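CrRbcX-IIa (PDB 5BS1) probably acts as a chaperone in Rubisco assembly, working as a helical homodimer. Local coordinates at residues Gln50-Leu55 with Lys78-Leu82; Met1-Ser7 with Lys16-Leu21. All coordinates share one frame; numbering follows the deposited sequence.

In the fold
Both contacts sit in an all-helical chain, on opposite sides of its centre: their own centres are about 27 Å apart, their nearest atoms about 16 Å, and they do not touch. Along the chain they come in series. Contact 2 folds the N-terminal loop onto the early turns of helix 13-38; contact 1 joins the next helix, 46-59, to the junction between helices 69-78 and 80-96. Helix 13-38 links the two, since Leu55 of contact 1 packs on Val33 and Leu34. Contact 2, its centre about 10 Å from the chain centre, borders the dimer interface, with Pro4 on Phe27 of the second subunit. Contact 1 lies farther out, its centre at about 19 Å; His80, beside it, packs on Ala121 of the second subunit.

Contact 1: Gln50-Leu55 with Lys78-Leu82; sequences QAYLDL and KNHAL
Asp54 and Asn79 meet with their flat groups almost perpendicular, carboxylate and amide planes 83° apart, and share one short bond. Asn79 ND2 donates to Asp54 OD2 over 2.8 Å, nearly straight at 162°, and reaches that oxygen on its anti side. The other end of the same amide faces its own helix: Asn79 OD1 accepts from Leu82 N at 3.0 Å, the donor lying above the carbonyl plane. Asparagine suits the place because one short side chain can both cap a helix and donate to a neighbour.

Asp54 OD1 serves two further donors. Gln50, one turn earlier, sends NE2 to Asp54 OD1 from above the carboxylate plane, at 3.0 Å. Lys78 bends at its second and fourth torsions, which curls the chain back across the aspartate into a salt bridge with NZ 3.3 Å from Asp54 OD1, its hydrogen bond weak. A water bridges Asp54 OD2 and Lys78 O. Ringed by these donors, the buried carboxylate is probably kept in its charged form.

Beneath the polar group, Leu82 supplies the greasy part. The CD2 methyl of Leu82 lies against the backbone of helix 46-59, over Ala51 O and Leu55 N, 3.9 Å from Asp54 CB and 4.1 Å from Leu55 CB, while Ala51, with only a methyl group, lets the partner backbone come close: its CA is 5.8 Å from that of Leu82. Leu55 in turn packs on Val33 and Leu34 of helix 13-38. Here an N-cap asparagine at the break between two consecutive helices is tied to a neighbouring helix of an RbcX helical bundle.

Contact 2: Met1-Ser7 with Lys16-Leu21; sequences MHIPADS and KAAVAL
Ile3 turns its CG1 branch beside the backbone N (chi1 -59°), which spreads its two branches over separate turns of the helix bearing Ala17 and Ala20. Ile3 CG2 presses on the backbone, 3.3 Å from Ala17 N, and Ile3 CG1 lies 3.8 Å from Ala20 CB. The motif is a short 3-10 turn, residues 3-5, laid by the N-terminal loop against the early turns of helix 13-38. Alanine suits position 20, which points at the loop, since its small methyl lets Ile3 and Asp6 come near.

Met1, present as selenomethionine, is fully extended, and this length carries its CE to Leu21 CD2 at 3.8 Å; the two side chains cross at a slant. Asp6 points at the helix: Asp6 OD2 comes to 3.0 Å from Ala20 CA, with Ala20 CB next nearest, and makes no hydrogen bond to Ala20 N. Beyond it, Ser7 CB rests 4.0 Å from Val19 CG2. The second subunit covers part of the turn, its Phe27 packing on Pro4.

Lys16 runs straight along the loop, its methylenes passing the carbonyl oxygens of Ile3 and Asp6, a reach that suits a long, flexible residue. At its end Lys16 NZ donates to Pro4 O over 3.1 Å, tilted 18° from the carbonyl plane.

Contact 1: Gln50-Leu55 with Lys78-Leu82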
loop_
_atom_site.group_PDB
_atom_site.type_symbol
_atom_site.label_atom_id
_atom_site.label_comp_id
_atom_site.label_asym_id
_atom_site.label_seq_id
_atom_site.Cartn_x
_atom_site.Cartn_y
_atom_site.Cartn_z
ATOM N N GLN A 50 -21.617 23.634 3.813
ATOM C CA GLN A 50 -21.742 23.037 2.498
ATOM C C GLN A 50 -20.555 22.106 2.203
ATOM O O GLN A 50 -20.744 21.025 1.634
ATOM C CB GLN A 50 -21.856 24.098 1.409
ATOM C CG GLN A 50 -22.244 23.503 0.062
ATOM C CD GLN A 50 -23.578 22.770 0.105
ATOM O OE1 GLN A 50 -24.601 23.348 0.473
ATOM N NE2 GLN A 50 -23.575 21.503 -0.250
ATOM N N ALA A 51 -19.364 22.495 2.663
ATOM C CA ALA A 51 -18.181 21.646 2.487
ATOM C C ALA A 51 -18.365 20.340 3.258
ATOM O O ALA A 51 -18.038 19.282 2.752
ATOM C CB ALA A 51 -16.935 22.388 2.949
ATOM N N TYR A 52 -18.908 20.428 4.476
ATOM C CA TYR A 52 -19.223 19.236 5.268
ATOM C C TYR A 52 -20.212 18.360 4.509
ATOM O O TYR A 52 -20.026 17.153 4.400
ATOM C CB TYR A 52 -19.793 19.629 6.631
ATOM C CG TYR A 52 -20.395 18.499 7.395
ATOM C CD1 TYR A 52 -19.616 17.584 8.049
ATOM C CD2 TYR A 52 -21.795 18.320 7.430
ATOM C CE1 TYR A 52 -20.191 16.520 8.738
ATOM C CE2 TYR A 52 -22.369 17.268 8.125
ATOM C CZ TYR A 52 -21.571 16.380 8.784
ATOM O OH TYR A 52 -22.126 15.311 9.491
ATOM N N LEU A 53 -21.297 18.953 4.009
ATOM C CA LEU A 53 -22.328 18.173 3.325
ATOM C C LEU A 53 -21.741 17.463 2.109
ATOM O O LEU A 53 -21.987 16.291 1.907
ATOM C CB LEU A 53 -23.497 19.050 2.910
ATOM C CG LEU A 53 -24.337 19.714 4.008
ATOM C CD1 LEU A 53 -25.352 20.677 3.420
ATOM C CD2 LEU A 53 -25.041 18.665 4.852
ATOM N N ASP A 54 -20.910 18.184 1.357
ATOM C CA ASP A 54 -20.337 17.630 0.122
ATOM C C ASP A 54 -19.316 16.537 0.447
ATOM O O ASP A 54 -19.271 15.500 -0.219
ATOM C CB ASP A 54 -19.663 18.726 -0.700
ATOM C CG ASP A 54 -20.646 19.718 -1.317
ATOM O OD1 ASP A 54 -21.838 19.392 -1.455
ATOM O OD2 ASP A 54 -20.254 20.855 -1.649
ATOM N N LEU A 55 -18.514 16.743 1.482
ATOM C CA LEU A 55 -17.503 15.763 1.845
ATOM C C LEU A 55 -18.152 14.481 2.314
ATOM O O LEU A 55 -17.703 13.399 1.930
ATOM C CB LEU A 55 -16.533 16.300 2.890
ATOM C CG LEU A 55 -15.318 15.410 3.194
ATOM C CD1 LEU A 55 -14.548 14.973 1.934
ATOM C CD2 LEU A 55 -14.387 16.100 4.145
ATOM N N LYS A 78 -17.681 19.945 -7.886
ATOM C CA LYS A 78 -18.802 20.259 -6.995
ATOM C C LYS A 78 -18.494 21.383 -6.034
ATOM O O LYS A 78 -19.358 22.190 -5.698
ATOM C CB LYS A 78 -19.178 19.003 -6.192
ATOM C CG LYS A 78 -20.319 19.188 -5.207
ATOM C CD LYS A 78 -21.599 19.526 -5.962
ATOM C CE LYS A 78 -22.766 19.878 -5.062
ATOM N NZ LYS A 78 -23.296 18.672 -4.383
ATOM N N ASN A 79 -17.265 21.420 -5.535
ATOM C CA ASN A 79 -16.906 22.303 -4.453
ATOM C C ASN A 79 -15.417 22.572 -4.518
ATOM O O ASN A 79 -14.598 21.850 -3.954
ATOM C CB ASN A 79 -17.280 21.702 -3.089
ATOM C CG ASN A 79 -17.193 22.708 -1.970
ATOM O OD1 ASN A 79 -16.316 23.576 -1.949
ATOM N ND2 ASN A 79 -18.122 22.615 -1.022
ATOM N N HIS A 80 -15.072 23.637 -5.229
ATOM C CA HIS A 80 -13.673 23.982 -5.459
ATOM C C HIS A 80 -12.922 24.273 -4.166
ATOM O O HIS A 80 -11.774 23.847 -4.001
ATOM C CB HIS A 80 -13.654 25.191 -6.403
ATOM C CG HIS A 80 -12.296 25.703 -6.741
ATOM N ND1 HIS A 80 -11.745 26.807 -6.140
ATOM C CD2 HIS A 80 -11.391 25.277 -7.654
ATOM C CE1 HIS A 80 -10.536 27.014 -6.639
ATOM N NE2 HIS A 80 -10.310 26.113 -7.569
ATOM N N ALA A 81 -13.533 24.994 -3.234
ATOM C CA ALA A 81 -12.868 25.341 -1.981
ATOM C C ALA A 81 -12.516 24.065 -1.193
ATOM O O ALA A 81 -11.453 23.964 -0.591
ATOM C CB ALA A 81 -13.731 26.234 -1.154
ATOM N N LEU A 82 -13.453 23.130 -1.189
ATOM C CA LEU A 82 -13.227 21.848 -0.477
ATOM C C LEU A 82 -12.060 21.093 -1.146
ATOM O O LEU A 82 -11.198 20.562 -0.444
ATOM C CB LEU A 82 -14.487 21.027 -0.485
ATOM C CG LEU A 82 -14.412 19.571 -0.010
ATOM C CD1 LEU A 82 -13.945 19.532 1.432
ATOM C CD2 LEU A 82 -15.748 18.871 -0.220
HETATM O O HOH W 1 -20.906 22.894 -3.170
#

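Contact 2: Met1-Ser7 with Lys16-Leu21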
loop_
_atom_site.group_PDB
_atom_site.type_symbol
_atom_site.label_atom_id
_atom_site.label_comp_id
_atom_site.label_asym_id
_atom_site.label_seq_id
_atom_site.Cartn_x
_atom_site.Cartn_y
_atom_site.Cartn_z
HETATM N N MSE A 1 -6.560 -1.624 0.401
HETATM C CA MSE A 1 -5.258 -1.256 -0.188
HETATM C C MSE A 1 -4.618 -2.537 -0.618
HETATM O O MSE A 1 -4.031 -3.270 0.185
HETATM C CB MSE A 1 -4.465 -0.447 0.835
HETATM C CG MSE A 1 -3.093 -0.023 0.340
HETATM SE SE MSE A 1 -2.334 1.098 1.773
HETATM C CE MSE A 1 -0.774 1.841 0.882
ATOM N N HIS A 2 -4.778 -2.846 -1.891
ATOM C CA HIS A 2 -4.180 -4.019 -2.479
ATOM C C HIS A 2 -3.216 -3.548 -3.556
ATOM O O HIS A 2 -3.604 -3.235 -4.686
ATOM C CB HIS A 2 -5.264 -4.973 -3.022
ATOM C CG HIS A 2 -4.707 -6.210 -3.655
ATOM N ND1 HIS A 2 -5.004 -6.603 -4.945
ATOM C CD2 HIS A 2 -3.859 -7.145 -3.169
ATOM C CE1 HIS A 2 -4.372 -7.731 -5.218
ATOM N NE2 HIS A 2 -3.667 -8.078 -4.159
ATOM N N ILE A 3 -1.938 -3.464 -3.204
ATOM C CA ILE A 3 -0.990 -2.793 -4.060
ATOM C C ILE A 3 -0.823 -3.462 -5.432
ATOM O O ILE A 3 -0.734 -2.761 -6.447
ATOM C CB ILE A 3 0.362 -2.567 -3.340
ATOM C CG1 ILE A 3 0.152 -1.717 -2.080
ATOM C CG2 ILE A 3 1.371 -1.926 -4.290
ATOM C CD1 ILE A 3 1.399 -1.616 -1.222
ATOM N N PRO A 4 -0.825 -4.808 -5.517
ATOM C CA PRO A 4 -0.654 -5.368 -6.879
ATOM C C PRO A 4 -1.696 -4.943 -7.926
ATOM O O PRO A 4 -1.380 -5.041 -9.105
ATOM C CB PRO A 4 -0.730 -6.866 -6.658
ATOM C CG PRO A 4 -0.285 -7.066 -5.242
ATOM C CD PRO A 4 -0.649 -5.826 -4.471
ATOM N N ALA A 5 -2.889 -4.509 -7.502
ATOM C CA ALA A 5 -3.949 -4.052 -8.392
ATOM C C ALA A 5 -3.917 -2.560 -8.704
ATOM O O ALA A 5 -4.731 -2.089 -9.506
ATOM C CB ALA A 5 -5.306 -4.400 -7.792
ATOM N N ASP A 6 -3.060 -1.801 -8.026
ATOM C CA ASP A 6 -2.917 -0.366 -8.257
ATOM C C ASP A 6 -2.044 -0.030 -9.458
ATOM O O ASP A 6 -1.345 -0.894 -10.024
ATOM C CB ASP A 6 -2.445 0.365 -6.974
ATOM C CG ASP A 6 -3.644 0.774 -6.073
ATOM O OD1 ASP A 6 -4.713 0.129 -6.110
ATOM O OD2 ASP A 6 -3.539 1.771 -5.360
ATOM N N SER A 7 -2.134 1.229 -9.894
ATOM C CA SER A 7 -1.447 1.696 -11.099
ATOM C C SER A 7 -1.825 0.804 -12.279
ATOM O O SER A 7 -2.971 0.345 -12.418
ATOM C CB SER A 7 0.061 1.716 -10.841
ATOM O OG SER A 7 0.829 2.340 -11.874
ATOM N N LYS A 16 3.538 0.819 -8.168
ATOM C CA LYS A 16 2.258 0.388 -7.618
ATOM C C LYS A 16 2.109 0.856 -6.173
ATOM O O LYS A 16 1.060 1.380 -5.819
ATOM C CB LYS A 16 2.091 -1.128 -7.726
ATOM C CG LYS A 16 1.951 -1.607 -9.150
ATOM C CD LYS A 16 1.592 -3.088 -9.200
ATOM C CE LYS A 16 1.404 -3.543 -10.643
ATOM N NZ LYS A 16 1.266 -5.017 -10.685
ATOM N N ALA A 17 3.150 0.696 -5.371
ATOM C CA ALA A 17 3.125 1.127 -3.983
ATOM C C ALA A 17 2.950 2.638 -3.896
ATOM O O ALA A 17 2.173 3.108 -3.075
ATOM C CB ALA A 17 4.372 0.669 -3.258
ATOM N N ALA A 18 3.642 3.375 -4.745
ATOM C CA ALA A 18 3.553 4.860 -4.738
ATOM C C ALA A 18 2.129 5.306 -5.034
ATOM O O ALA A 18 1.591 6.161 -4.348
ATOM C CB ALA A 18 4.545 5.450 -5.728
ATOM N N VAL A 19 1.511 4.713 -6.038
ATOM C CA VAL A 19 0.123 5.093 -6.407
ATOM C C VAL A 19 -0.872 4.699 -5.318
ATOM O O VAL A 19 -1.779 5.447 -4.974
ATOM C CB VAL A 19 -0.244 4.531 -7.791
ATOM C CG1 VAL A 19 -1.686 4.831 -8.111
ATOM C CG2 VAL A 19 0.687 5.149 -8.824
ATOM N N ALA A 20 -0.665 3.526 -4.726
ATOM C CA ALA A 20 -1.493 3.084 -3.606
ATOM C C ALA A 20 -1.355 4.050 -2.431
ATOM O O ALA A 20 -2.343 4.399 -1.774
ATOM C CB ALA A 20 -1.092 1.691 -3.187
ATOM N N LEU A 21 -0.135 4.481 -2.155
ATOM C CA LEU A 21 0.107 5.457 -1.065
ATOM C C LEU A 21 -0.594 6.776 -1.376
ATOM O O LEU A 21 -1.197 7.385 -0.490
ATOM C CB LEU A 21 1.593 5.715 -0.826
ATOM C CG LEU A 21 2.358 4.595 -0.129
ATOM C CD1 LEU A 21 3.829 4.859 -0.238
ATOM C CD2 LEU A 21 1.931 4.420 1.314
#